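Long-range contacts in sesquisabinene B synthase 2 (Santalum album, PDB 6A2D), which probably cyclises farnesyl diphosphate to the sesquiterpene sesquisabinene B, with magnesium or manganese ions as cofactor: residues Ala310-Ile315 / Lys382-Gln387; Cys456-Asp461 / Leu475-Cys480; Met502-Leu507 / Phe524-Val529. All coordinates share one frame; numbering follows the deposited sequence.

Interaction 1: Ala310-Ile315 / Lys382-Gln387; sequences ALITTI and KVWSDQ. With 6R2 ([bis(chloranyl)-[oxidanyl-[(2~{E},6~{E})-3,7,11-trimethyldodeca-2,6,10-trienoxy]phosphoryl]methyl]phosphonic acid), chain C.
The indole of Trp-384 is driven edge-on into the backbone of the facing helix: its CH2 comes within 3.6 Å of Ile-312 N, while Leu-311 C lies in the plane of the ring at the same edge. The contact joins two helices of the all-helical class I terpene synthase fold, beside the substrate pocket. Helix 299-321, which carries the aspartate-rich magnesium-binding motif directly after Ile-315, from Asp-316 to Asp-320, runs beside helix 377-400 at 28°, the short axes staying 12.6 Å apart. At that spacing large side chains must bridge the gap. Trp-384 does most of it: Leu-311 CB rests 3.9 Å from CZ2 of the indole, and Ile-315 CD1 comes in obliquely at its CZ3, 3.8 Å away. Thr-356 and Met-357 of helix 348-372 also touch Leu-311 and Ile-315, respectively.

Gln-387 supplies the second bridge. With CG anti to the backbone N (chi1 -166°) and the chain extended beyond it, the amide is carried straight across to Ile-312, whose side chain it meets at about a right angle; Gln-387 NE2 stands 3.6 Å from Ile-312 CG1. This buried amide is satisfied by residues of other turns and helices, NE2 by the hydroxyl of Tyr-391 and OE1 by Asn-421, which should fix the way it is turned. Gln-387 OE1 also lies 4.3 Å above the Trp-384 plane, toward the rim, so the amide oxygen overhangs the rim of the indole.

Both branches of Ile-312 pack on the Gln-387 amide, and CG2 in addition lines the pocket of the bound farnesyl diphosphate analogue: Ile-312 CG2 touches the methyl carbon CAC of the middle isoprene unit at 3.4 Å.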
loop_
_atom_site.group_PDB
_atom_site.type_symbol
_atom_site.label_atom_id
_atom_site.label_comp_id
_atom_site.label_asym_id
_atom_site.label_seq_id
_atom_site.Cartn_x
_atom_site.Cartn_y
_atom_site.Cartn_z
ATOM N N ALA A 310 -1.462 14.436 -5.592
ATOM C CA ALA A 310 -2.240 13.696 -6.596
ATOM C C ALA A 310 -3.750 13.858 -6.342
ATOM O O ALA A 310 -4.467 14.149 -7.309
ATOM C CB ALA A 310 -1.805 12.272 -6.594
ATOM N N LEU A 311 -4.197 13.835 -5.083
ATOM C CA LEU A 311 -5.619 14.044 -4.739
ATOM C C LEU A 311 -6.036 15.503 -4.916
ATOM O O LEU A 311 -7.126 15.732 -5.426
ATOM C CB LEU A 311 -5.867 13.513 -3.330
ATOM C CG LEU A 311 -5.783 11.999 -3.276
ATOM C CD1 LEU A 311 -5.718 11.471 -1.874
ATOM C CD2 LEU A 311 -6.968 11.411 -4.003
ATOM N N ILE A 312 -5.194 16.460 -4.557
ATOM C CA ILE A 312 -5.472 17.907 -4.783
ATOM C C ILE A 312 -5.680 18.144 -6.283
ATOM O O ILE A 312 -6.674 18.778 -6.642
ATOM C CB ILE A 312 -4.358 18.781 -4.194
ATOM C CG1 ILE A 312 -4.416 18.794 -2.675
ATOM C CG2 ILE A 312 -4.426 20.190 -4.751
ATOM C CD1 ILE A 312 -3.188 19.361 -2.021
ATOM N N THR A 313 -4.788 17.636 -7.145
ATOM C CA THR A 313 -4.890 17.843 -8.598
ATOM C C THR A 313 -6.195 17.227 -9.099
ATOM O O THR A 313 -6.938 17.895 -9.887
ATOM C CB THR A 313 -3.695 17.238 -9.343
ATOM O OG1 THR A 313 -2.541 17.848 -8.794
ATOM C CG2 THR A 313 -3.719 17.549 -10.819
ATOM N N THR A 314 -6.467 15.997 -8.667
ATOM C CA THR A 314 -7.654 15.231 -9.068
ATOM C C THR A 314 -8.906 16.003 -8.626
ATOM O O THR A 314 -9.831 16.176 -9.448
ATOM C CB THR A 314 -7.601 13.813 -8.502
ATOM O OG1 THR A 314 -6.425 13.195 -9.011
ATOM C CG2 THR A 314 -8.812 13.002 -8.875
ATOM N N ILE A 315 -8.964 16.413 -7.376
ATOM C CA ILE A 315 -10.229 16.956 -6.829
ATOM C C ILE A 315 -10.431 18.402 -7.319
ATOM O O ILE A 315 -11.579 18.796 -7.534
ATOM C CB ILE A 315 -10.298 16.771 -5.321
ATOM C CG1 ILE A 315 -10.490 15.279 -5.029
ATOM C CG2 ILE A 315 -11.401 17.602 -4.725
ATOM C CD1 ILE A 315 -10.316 14.940 -3.578
ATOM N N LYS A 382 -9.525 18.700 8.380
ATOM C CA LYS A 382 -9.691 20.167 8.492
ATOM C C LYS A 382 -9.057 20.870 7.286
ATOM O O LYS A 382 -9.711 21.754 6.719
ATOM C CB LYS A 382 -9.091 20.641 9.818
ATOM C CG LYS A 382 -9.090 22.129 10.007
ATOM C CD LYS A 382 -10.439 22.736 9.953
ATOM C CE LYS A 382 -10.342 24.209 10.290
ATOM N NZ LYS A 382 -11.679 24.802 10.463
ATOM N N VAL A 383 -7.851 20.491 6.871
ATOM C CA VAL A 383 -7.219 21.198 5.719
ATOM C C VAL A 383 -7.954 20.856 4.434
ATOM O O VAL A 383 -8.100 21.749 3.599
ATOM C CB VAL A 383 -5.710 20.960 5.605
ATOM C CG1 VAL A 383 -5.024 21.565 6.801
ATOM C CG2 VAL A 383 -5.342 19.511 5.413
ATOM N N TRP A 384 -8.478 19.653 4.294
ATOM C CA TRP A 384 -9.369 19.342 3.140
ATOM C C TRP A 384 -10.656 20.163 3.177
ATOM O O TRP A 384 -11.031 20.736 2.132
ATOM C CB TRP A 384 -9.616 17.841 3.053
ATOM C CG TRP A 384 -8.524 17.159 2.297
ATOM C CD1 TRP A 384 -7.474 16.442 2.813
ATOM C CD2 TRP A 384 -8.327 17.199 0.878
ATOM N NE1 TRP A 384 -6.681 15.984 1.795
ATOM C CE2 TRP A 384 -7.189 16.414 0.599
ATOM C CE3 TRP A 384 -9.033 17.769 -0.189
ATOM C CZ2 TRP A 384 -6.734 16.208 -0.702
ATOM C CZ3 TRP A 384 -8.578 17.565 -1.469
ATOM C CH2 TRP A 384 -7.443 16.795 -1.720
ATOM N N SER A 385 -11.271 20.323 4.345
ATOM C CA SER A 385 -12.481 21.157 4.474
ATOM C C SER A 385 -12.153 22.627 4.119
ATOM O O SER A 385 -12.851 23.188 3.289
ATOM C CB SER A 385 -13.070 21.055 5.854
ATOM O OG SER A 385 -14.080 22.008 5.960
ATOM N N ASP A 386 -11.047 23.170 4.617
ATOM C CA ASP A 386 -10.591 24.536 4.254
ATOM C C ASP A 386 -10.413 24.636 2.737
ATOM O O ASP A 386 -10.915 25.585 2.115
ATOM C CB ASP A 386 -9.293 24.887 4.963
ATOM C CG ASP A 386 -9.451 25.117 6.445
ATOM O OD1 ASP A 386 -10.617 25.147 6.897
ATOM O OD2 ASP A 386 -8.416 25.241 7.124
ATOM N N GLN A 387 -9.743 23.675 2.136
ATOM C CA GLN A 387 -9.448 23.712 0.693
ATOM C C GLN A 387 -10.744 23.722 -0.140
ATOM O O GLN A 387 -10.838 24.526 -1.071
ATOM C CB GLN A 387 -8.615 22.521 0.274
ATOM C CG GLN A 387 -8.029 22.711 -1.103
ATOM C CD GLN A 387 -7.115 21.559 -1.412
ATOM O OE1 GLN A 387 -6.358 21.126 -0.548
ATOM N NE2 GLN A 387 -7.275 20.976 -2.603
HETATM O OAG 6R2 C . -6.799 27.498 -9.415
HETATM P PAY 6R2 C . -6.809 26.413 -10.544
HETATM O OAH 6R2 C . -6.912 27.165 -12.009
HETATM O OAE 6R2 C . -7.840 25.287 -10.420
HETATM C CAX 6R2 C . -5.198 25.596 -10.544
HETATM CL CLJ 6R2 C . -5.137 24.737 -9.015
HETATM CL CLK 6R2 C . -3.878 26.766 -10.603
HETATM P PAZ 6R2 C . -5.017 24.380 -11.938
HETATM O OAI 6R2 C . -4.430 25.248 -13.157
HETATM O OAF 6R2 C . -6.337 23.676 -12.183
HETATM O OAT 6R2 C . -3.916 23.282 -11.438
HETATM C CAQ 6R2 C . -2.545 23.316 -11.756
HETATM C CAN 6R2 C . -1.859 23.787 -10.500
HETATM C CAW 6R2 C . -0.959 22.876 -9.671
HETATM C CAD 6R2 C . -0.557 21.495 -10.208
HETATM C CAS 6R2 C . -0.227 23.469 -8.452
HETATM C CAP 6R2 C . -0.585 22.663 -7.235
HETATM C CAM 6R2 C . 0.337 21.447 -7.333
HETATM C CAV 6R2 C . 0.047 20.170 -6.604
HETATM C CAC 6R2 C . -1.246 20.004 -5.804
HETATM C CAR 6R2 C . 0.964 19.026 -6.835
HETATM C CAO 6R2 C . 1.502 18.514 -5.559
HETATM C CAL 6R2 C . 2.596 19.382 -5.057
HETATM C CAU 6R2 C . 3.542 18.878 -3.966
HETATM C CAB 6R2 C . 3.565 17.472 -3.416
HETATM C CAA 6R2 C . 4.576 19.825 -3.436
#

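Interaction 2: Cys456-Asp461 / Leu475-Cys480. With 6R2 ([bis(chloranyl)-[oxidanyl-[(2~{E},6~{E})-3,7,11-trimethyldodeca-2,6,10-trienoxy]phosphoryl]methyl]phosphonic acid), chain C.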
loop_
_atom_site.group_PDB
_atom_site.type_symbol
_atom_site.label_atom_id
_atom_site.label_comp_id
_atom_site.label_asym_id
_atom_site.label_seq_id
_atom_site.Cartn_x
_atom_site.Cartn_y
_atom_site.Cartn_z
ATOM N N CYS A 456 3.355 30.468 -4.052
ATOM C CA CYS A 456 2.997 29.326 -4.911
ATOM C C CYS A 456 1.823 29.676 -5.854
ATOM O O CYS A 456 1.824 29.210 -7.035
ATOM C CB CYS A 456 2.689 28.100 -4.079
ATOM S SG CYS A 456 4.156 27.450 -3.246
ATOM N N ARG A 457 0.810 30.399 -5.350
ATOM C CA ARG A 457 -0.373 30.828 -6.115
ATOM C C ARG A 457 0.027 31.864 -7.146
ATOM O O ARG A 457 -0.287 31.679 -8.312
ATOM C CB ARG A 457 -1.454 31.401 -5.195
ATOM C CG ARG A 457 -2.558 32.151 -5.916
ATOM C CD ARG A 457 -3.148 31.367 -7.062
ATOM N NE ARG A 457 -3.923 30.210 -6.638
ATOM C CZ ARG A 457 -4.524 29.381 -7.459
ATOM N NH1 ARG A 457 -4.372 29.537 -8.762
ATOM N NH2 ARG A 457 -5.256 28.383 -6.976
ATOM N N ILE A 458 0.764 32.874 -6.760
ATOM C CA ILE A 458 1.093 33.964 -7.718
ATOM C C ILE A 458 2.025 33.392 -8.799
ATOM O O ILE A 458 1.870 33.730 -9.971
ATOM C CB ILE A 458 1.708 35.136 -6.953
ATOM C CG1 ILE A 458 0.606 35.970 -6.298
ATOM C CG2 ILE A 458 2.577 35.982 -7.841
ATOM C CD1 ILE A 458 1.183 36.974 -5.345
ATOM N N ILE A 459 2.973 32.558 -8.410
ATOM C CA ILE A 459 3.921 31.966 -9.399
ATOM C C ILE A 459 3.139 31.130 -10.412
ATOM O O ILE A 459 3.396 31.245 -11.620
ATOM C CB ILE A 459 4.999 31.148 -8.690
ATOM C CG1 ILE A 459 5.932 32.061 -7.899
ATOM C CG2 ILE A 459 5.761 30.298 -9.708
ATOM C CD1 ILE A 459 6.758 31.324 -6.870
ATOM N N ASN A 460 2.220 30.290 -9.952
ATOM C CA ASN A 460 1.350 29.488 -10.844
ATOM C C ASN A 460 0.572 30.429 -11.779
ATOM O O ASN A 460 0.538 30.147 -12.992
ATOM C CB ASN A 460 0.404 28.627 -10.028
ATOM C CG ASN A 460 -0.212 27.496 -10.808
ATOM O OD1 ASN A 460 -1.078 27.713 -11.663
ATOM N ND2 ASN A 460 0.166 26.283 -10.436
ATOM N N ASP A 461 -0.016 31.501 -11.256
ATOM C CA ASP A 461 -0.827 32.445 -12.072
ATOM C C ASP A 461 0.027 33.135 -13.151
ATOM O O ASP A 461 -0.499 33.413 -14.213
ATOM C CB ASP A 461 -1.567 33.443 -11.186
ATOM C CG ASP A 461 -2.704 32.840 -10.379
ATOM O OD1 ASP A 461 -2.880 31.621 -10.426
ATOM O OD2 ASP A 461 -3.395 33.602 -9.710
ATOM N N LEU A 475 -10.624 35.428 -12.534
ATOM C CA LEU A 475 -10.176 34.784 -11.269
ATOM C C LEU A 475 -8.727 34.281 -11.408
ATOM O O LEU A 475 -8.431 33.137 -10.954
ATOM C CB LEU A 475 -11.139 33.641 -10.904
ATOM C CG LEU A 475 -12.631 33.998 -10.826
ATOM C CD1 LEU A 475 -13.392 32.986 -9.965
ATOM C CD2 LEU A 475 -12.844 35.411 -10.287
ATOM N N LYS A 476 -7.821 35.105 -11.945
ATOM C CA LYS A 476 -6.369 34.897 -11.730
ATOM C C LYS A 476 -5.738 36.239 -11.378
ATOM O O LYS A 476 -6.348 37.247 -11.681
ATOM C CB LYS A 476 -5.740 34.220 -12.950
ATOM C CG LYS A 476 -6.339 32.867 -13.315
ATOM C CD LYS A 476 -5.797 31.689 -12.528
ATOM C CE LYS A 476 -6.310 30.361 -13.053
ATOM N NZ LYS A 476 -5.379 29.235 -12.819
ATOM N N SER A 477 -4.594 36.197 -10.706
ATOM C CA SER A 477 -3.847 37.346 -10.157
ATOM C C SER A 477 -3.812 38.512 -11.172
ATOM O O SER A 477 -4.070 39.641 -10.777
ATOM C CB SER A 477 -2.447 36.918 -9.805
ATOM O OG SER A 477 -2.429 35.990 -8.730
ATOM N N ILE A 478 -3.344 38.267 -12.389
ATOM C CA ILE A 478 -3.023 39.355 -13.347
ATOM C C ILE A 478 -4.345 40.066 -13.686
ATOM O O ILE A 478 -4.397 41.264 -13.552
ATOM C CB ILE A 478 -2.272 38.824 -14.589
ATOM C CG1 ILE A 478 -0.852 38.369 -14.223
ATOM C CG2 ILE A 478 -2.247 39.874 -15.685
ATOM C CD1 ILE A 478 -0.090 37.684 -15.326
ATOM N N GLN A 479 -5.392 39.323 -14.021
ATOM C CA GLN A 479 -6.695 39.899 -14.438
ATOM C C GLN A 479 -7.356 40.594 -13.239
ATOM O O GLN A 479 -7.980 41.660 -13.446
ATOM C CB GLN A 479 -7.592 38.824 -15.050
ATOM C CG GLN A 479 -8.872 39.387 -15.667
ATOM C CD GLN A 479 -8.650 40.317 -16.842
ATOM O OE1 GLN A 479 -9.008 41.492 -16.801
ATOM N NE2 GLN A 479 -8.064 39.802 -17.907
ATOM N N CYS A 480 -7.245 40.034 -12.027
ATOM C CA CYS A 480 -7.829 40.676 -10.827
ATOM C C CYS A 480 -7.184 42.054 -10.660
ATOM O O CYS A 480 -7.912 42.987 -10.383
ATOM C CB CYS A 480 -7.654 39.866 -9.550
ATOM S SG CYS A 480 -8.762 38.448 -9.491
HETATM O OAG 6R2 C . -6.799 27.498 -9.415
HETATM P PAY 6R2 C . -6.809 26.413 -10.544
HETATM O OAH 6R2 C . -6.912 27.165 -12.009
HETATM O OAE 6R2 C . -7.840 25.287 -10.420
HETATM C CAX 6R2 C . -5.198 25.596 -10.544
HETATM CL CLJ 6R2 C . -5.137 24.737 -9.015
HETATM CL CLK 6R2 C . -3.878 26.766 -10.603
HETATM P PAZ 6R2 C . -5.017 24.380 -11.938
HETATM O OAI 6R2 C . -4.430 25.248 -13.157
HETATM O OAF 6R2 C . -6.337 23.676 -12.183
HETATM O OAT 6R2 C . -3.916 23.282 -11.438
HETATM C CAQ 6R2 C . -2.545 23.316 -11.756
HETATM C CAN 6R2 C . -1.859 23.787 -10.500
HETATM C CAW 6R2 C . -0.959 22.876 -9.671
HETATM C CAD 6R2 C . -0.557 21.495 -10.208
HETATM C CAS 6R2 C . -0.227 23.469 -8.452
HETATM C CAP 6R2 C . -0.585 22.663 -7.235
HETATM C CAM 6R2 C . 0.337 21.447 -7.333
HETATM C CAV 6R2 C . 0.047 20.170 -6.604
HETATM C CAC 6R2 C . -1.246 20.004 -5.804
HETATM C CAR 6R2 C . 0.964 19.026 -6.835
HETATM C CAO 6R2 C . 1.502 18.514 -5.559
HETATM C CAL 6R2 C . 2.596 19.382 -5.057
HETATM C CAU 6R2 C . 3.542 18.878 -3.966
HETATM C CAB 6R2 C . 3.565 17.472 -3.416
HETATM C CAA 6R2 C . 4.576 19.825 -3.436
HETATM O O HOH W 1 -2.900 29.570 -12.161
HETATM O O HOH W 2 -2.709 35.638 -13.650
#
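Asp-461 OD2 is gripped by both the backbone and the hydroxyl of Ser-477. The N-H of Ser-477 comes from above the carboxylate plane, 3.0 Å from N to OD2 and nearly straight at 164°; OG arrives at 2.8 Å from the opposite face, on the anti side. Tyr-409 OH hydrogen-bonds to the same oxygen. Because Ser-477 opens helix 477-485 just after the N-cap Lys-476, the carboxylate sits at a helix start, which would tend to stabilise its charge.

The other oxygen faces the active site. Asp-461 OD1 offers its syn lone pair to Arg-457 NH1 in a salt bridge of 3.1 Å, lying in the guanidinium plane. Asp-461 follows Asn-460, the first residue of the second metal-binding motif of class I terpene synthases and a magnesium ligand in this protein. A water joins Asn-460 OD1, Asp-461 OD1 and Lys-476 NZ. Arg-457, held by the aspartate, and Lys-476, linked to it through the water, bind the ligand's terminal phosphonate: Arg-457 donates through NH1 and NH2 to OAG, the latter bond 3.0 Å long. Lys-476, its chain bent at chi2 (-83°), runs past the aspartate and delivers NZ to OAH at 2.7 Å.

Interaction 3: Met502-Leu507 / Phe524-Val529; sequences MWWKRL and FTVNVV
Trp-504 and Leu-507, one turn apart on helix 489-510, face Val-526 and Val-529, one turn apart on helix 521-535. The two segments run antiparallel at 158°, with axes 11.9 Å apart, and join two consecutive helices of the C-terminal helical bundle.

All contact between the segments is apolar. Trp-504 spans both valines with the benzo part of its indole: CZ2 lies 3.6 Å from Val-529 CG1, and CH2 lies 3.7 Å from Val-526 CG1. Both methyls approach the ring obliquely. Each is CG1 of a valine that holds this branch anti to its own backbone N, at 175° in Val-526 and -178° in Val-529, so that equivalent methyls are presented on successive turns. The side chains of Trp-504 and Val-526 cross at roughly a right angle, whereas those of Trp-504 and Val-529 lie alongside, pointing opposite ways. Leu-507 meets Val-529 tip to tip, CD1 to CG2 at 4.1 Å, a looser touch. The same CD1 is also 3.9 Å above the Trp-504 plane, toward the rim, so the leucine covers part of one face of the indole.

Polar and aromatic partners come from elsewhere. Trp-504 NE1 hydrogen-bonds to His-533 NE2, further along helix 521-535, and its ring stacks with Trp-217. Beside it, Lys-505 forms a salt bridge with Asp-181, tying helix 489-510 to the N-terminal part of the chain.

Since no hydrogen bond links the two segments, their cohesion rests on van der Waals contact between valine and leucine methyls and the indole; the bond of NE1 to His-533 should limit how the Trp-504 ring is turned between the helices.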
loop_
_atom_site.group_PDB
_atom_site.type_symbol
_atom_site.label_atom_id
_atom_site.label_comp_id
_atom_site.label_asym_id
_atom_site.label_seq_id
_atom_site.Cartn_x
_atom_site.Cartn_y
_atom_site.Cartn_z
ATOM N N MET A 502 8.861 40.745 -3.467
ATOM C CA MET A 502 8.547 41.221 -2.089
ATOM C C MET A 502 8.330 40.033 -1.151
ATOM O O MET A 502 8.919 39.999 -0.083
ATOM C CB MET A 502 7.310 42.117 -2.086
ATOM C CG MET A 502 6.972 42.598 -0.697
ATOM S SD MET A 502 5.826 41.493 0.136
ATOM C CE MET A 502 4.397 41.716 -0.922
ATOM N N TRP A 503 7.531 39.045 -1.528
ATOM C CA TRP A 503 7.254 37.900 -0.610
ATOM C C TRP A 503 8.499 37.038 -0.416
ATOM O O TRP A 503 8.771 36.612 0.732
ATOM C CB TRP A 503 6.067 37.081 -1.094
ATOM C CG TRP A 503 4.738 37.723 -0.870
ATOM C CD1 TRP A 503 3.834 38.153 -1.788
ATOM C CD2 TRP A 503 4.112 37.875 0.414
ATOM N NE1 TRP A 503 2.717 38.641 -1.157
ATOM C CE2 TRP A 503 2.889 38.533 0.193
ATOM C CE3 TRP A 503 4.559 37.690 1.724
ATOM C CZ2 TRP A 503 2.028 38.845 1.235
ATOM C CZ3 TRP A 503 3.698 38.009 2.757
ATOM C CH2 TRP A 503 2.459 38.572 2.509
ATOM N N TRP A 504 9.359 36.924 -1.437
ATOM C CA TRP A 504 10.672 36.269 -1.246
ATOM C C TRP A 504 11.492 37.005 -0.198
ATOM O O TRP A 504 12.163 36.350 0.580
ATOM C CB TRP A 504 11.448 36.146 -2.570
ATOM C CG TRP A 504 11.321 34.796 -3.213
ATOM C CD1 TRP A 504 10.600 34.496 -4.321
ATOM C CD2 TRP A 504 11.902 33.574 -2.774
ATOM N NE1 TRP A 504 10.711 33.171 -4.606
ATOM C CE2 TRP A 504 11.537 32.584 -3.707
ATOM C CE3 TRP A 504 12.794 33.230 -1.743
ATOM C CZ2 TRP A 504 11.968 31.269 -3.610
ATOM C CZ3 TRP A 504 13.216 31.921 -1.640
ATOM C CH2 TRP A 504 12.821 30.952 -2.572
ATOM N N LYS A 505 11.554 38.321 -0.264
ATOM C CA LYS A 505 12.284 39.104 0.775
ATOM C C LYS A 505 11.792 38.759 2.187
ATOM O O LYS A 505 12.634 38.650 3.106
ATOM C CB LYS A 505 12.130 40.594 0.472
ATOM C CG LYS A 505 12.946 41.053 -0.737
ATOM C CD LYS A 505 12.588 42.432 -1.183
ATOM C CE LYS A 505 12.983 42.704 -2.613
ATOM N NZ LYS A 505 12.916 44.144 -2.920
ATOM N N ARG A 506 10.485 38.581 2.376
ATOM C CA ARG A 506 9.916 38.257 3.729
ATOM C C ARG A 506 10.300 36.842 4.096
ATOM O O ARG A 506 10.768 36.580 5.250
ATOM C CB ARG A 506 8.409 38.520 3.671
ATOM C CG ARG A 506 8.131 39.934 3.237
ATOM C CD ARG A 506 6.789 40.525 3.596
ATOM N NE ARG A 506 6.796 40.984 4.950
ATOM C CZ ARG A 506 5.804 41.669 5.515
ATOM N NH1 ARG A 506 4.753 42.047 4.793
ATOM N NH2 ARG A 506 5.894 41.985 6.794
ATOM N N LEU A 507 10.215 35.938 3.121
ATOM C CA LEU A 507 10.674 34.542 3.321
ATOM C C LEU A 507 12.113 34.554 3.822
ATOM O O LEU A 507 12.427 33.841 4.812
ATOM C CB LEU A 507 10.591 33.796 1.989
ATOM C CG LEU A 507 9.480 32.795 1.761
ATOM C CD1 LEU A 507 9.894 31.846 0.635
ATOM C CD2 LEU A 507 9.091 32.031 3.011
ATOM N N PHE A 524 10.955 22.709 3.673
ATOM C CA PHE A 524 9.687 22.420 2.953
ATOM C C PHE A 524 9.053 23.718 2.477
ATOM O O PHE A 524 8.658 23.796 1.290
ATOM C CB PHE A 524 8.668 21.683 3.813
ATOM C CG PHE A 524 9.075 20.325 4.307
ATOM C CD1 PHE A 524 10.213 19.683 3.839
ATOM C CD2 PHE A 524 8.278 19.667 5.235
ATOM C CE1 PHE A 524 10.555 18.425 4.309
ATOM C CE2 PHE A 524 8.627 18.430 5.721
ATOM C CZ PHE A 524 9.764 17.802 5.256
ATOM N N THR A 525 8.909 24.691 3.374
ATOM C CA THR A 525 8.166 25.949 3.123
ATOM C C THR A 525 8.855 26.714 1.982
ATOM O O THR A 525 8.175 27.282 1.108
ATOM C CB THR A 525 8.021 26.735 4.428
ATOM O OG1 THR A 525 7.323 25.904 5.357
ATOM C CG2 THR A 525 7.265 28.026 4.265
ATOM N N VAL A 526 10.174 26.724 1.950
ATOM C CA VAL A 526 10.900 27.465 0.890
ATOM C C VAL A 526 10.857 26.620 -0.386
ATOM O O VAL A 526 10.655 27.185 -1.452
ATOM C CB VAL A 526 12.329 27.815 1.330
ATOM C CG1 VAL A 526 13.090 28.465 0.184
ATOM C CG2 VAL A 526 12.284 28.741 2.532
ATOM N N ASN A 527 11.050 25.312 -0.272
ATOM C CA ASN A 527 11.236 24.423 -1.449
ATOM C C ASN A 527 9.932 24.237 -2.234
ATOM O O ASN A 527 10.037 23.996 -3.425
ATOM C CB ASN A 527 11.865 23.105 -1.045
ATOM C CG ASN A 527 13.332 23.291 -0.746
ATOM O OD1 ASN A 527 13.982 24.105 -1.398
ATOM N ND2 ASN A 527 13.840 22.580 0.243
ATOM N N VAL A 528 8.751 24.437 -1.624
ATOM C CA VAL A 528 7.499 24.371 -2.414
ATOM C C VAL A 528 7.484 25.579 -3.314
ATOM O O VAL A 528 6.930 25.502 -4.369
ATOM C CB VAL A 528 6.207 24.245 -1.578
ATOM C CG1 VAL A 528 6.132 22.913 -0.867
ATOM C CG2 VAL A 528 6.020 25.410 -0.629
ATOM N N VAL A 529 8.073 26.681 -2.902
ATOM C CA VAL A 529 8.113 27.897 -3.762
ATOM C C VAL A 529 9.039 27.630 -4.966
ATOM O O VAL A 529 8.695 27.976 -6.125
ATOM C CB VAL A 529 8.556 29.143 -2.980
ATOM C CG1 VAL A 529 8.536 30.324 -3.892
ATOM C CG2 VAL A 529 7.678 29.430 -1.753
#

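Overall arrangement
The three contacts follow one another along the chain, all in the helical C-terminal part. Interactions 1 and 2 lie 19 Å apart between centres and do not touch, yet both meet the same ligand: the first along its hydrocarbon chain, the second at its terminal phosphonate. Helix 299-321 carries the aspartate-rich motif and helix 447-462 the start of the second, at Asn-460. Interaction 3, centred 16 Å from interaction 2 and 22 Å from interaction 1, lies further from the ligand, the side chain of Val-529 about 10 Å from it. It touches interaction 2 directly, through Ile-459 with Val-529 and Cys-456 with Val-528, so helix 447-462 links the ligand site to helices 489-510 and 521-535.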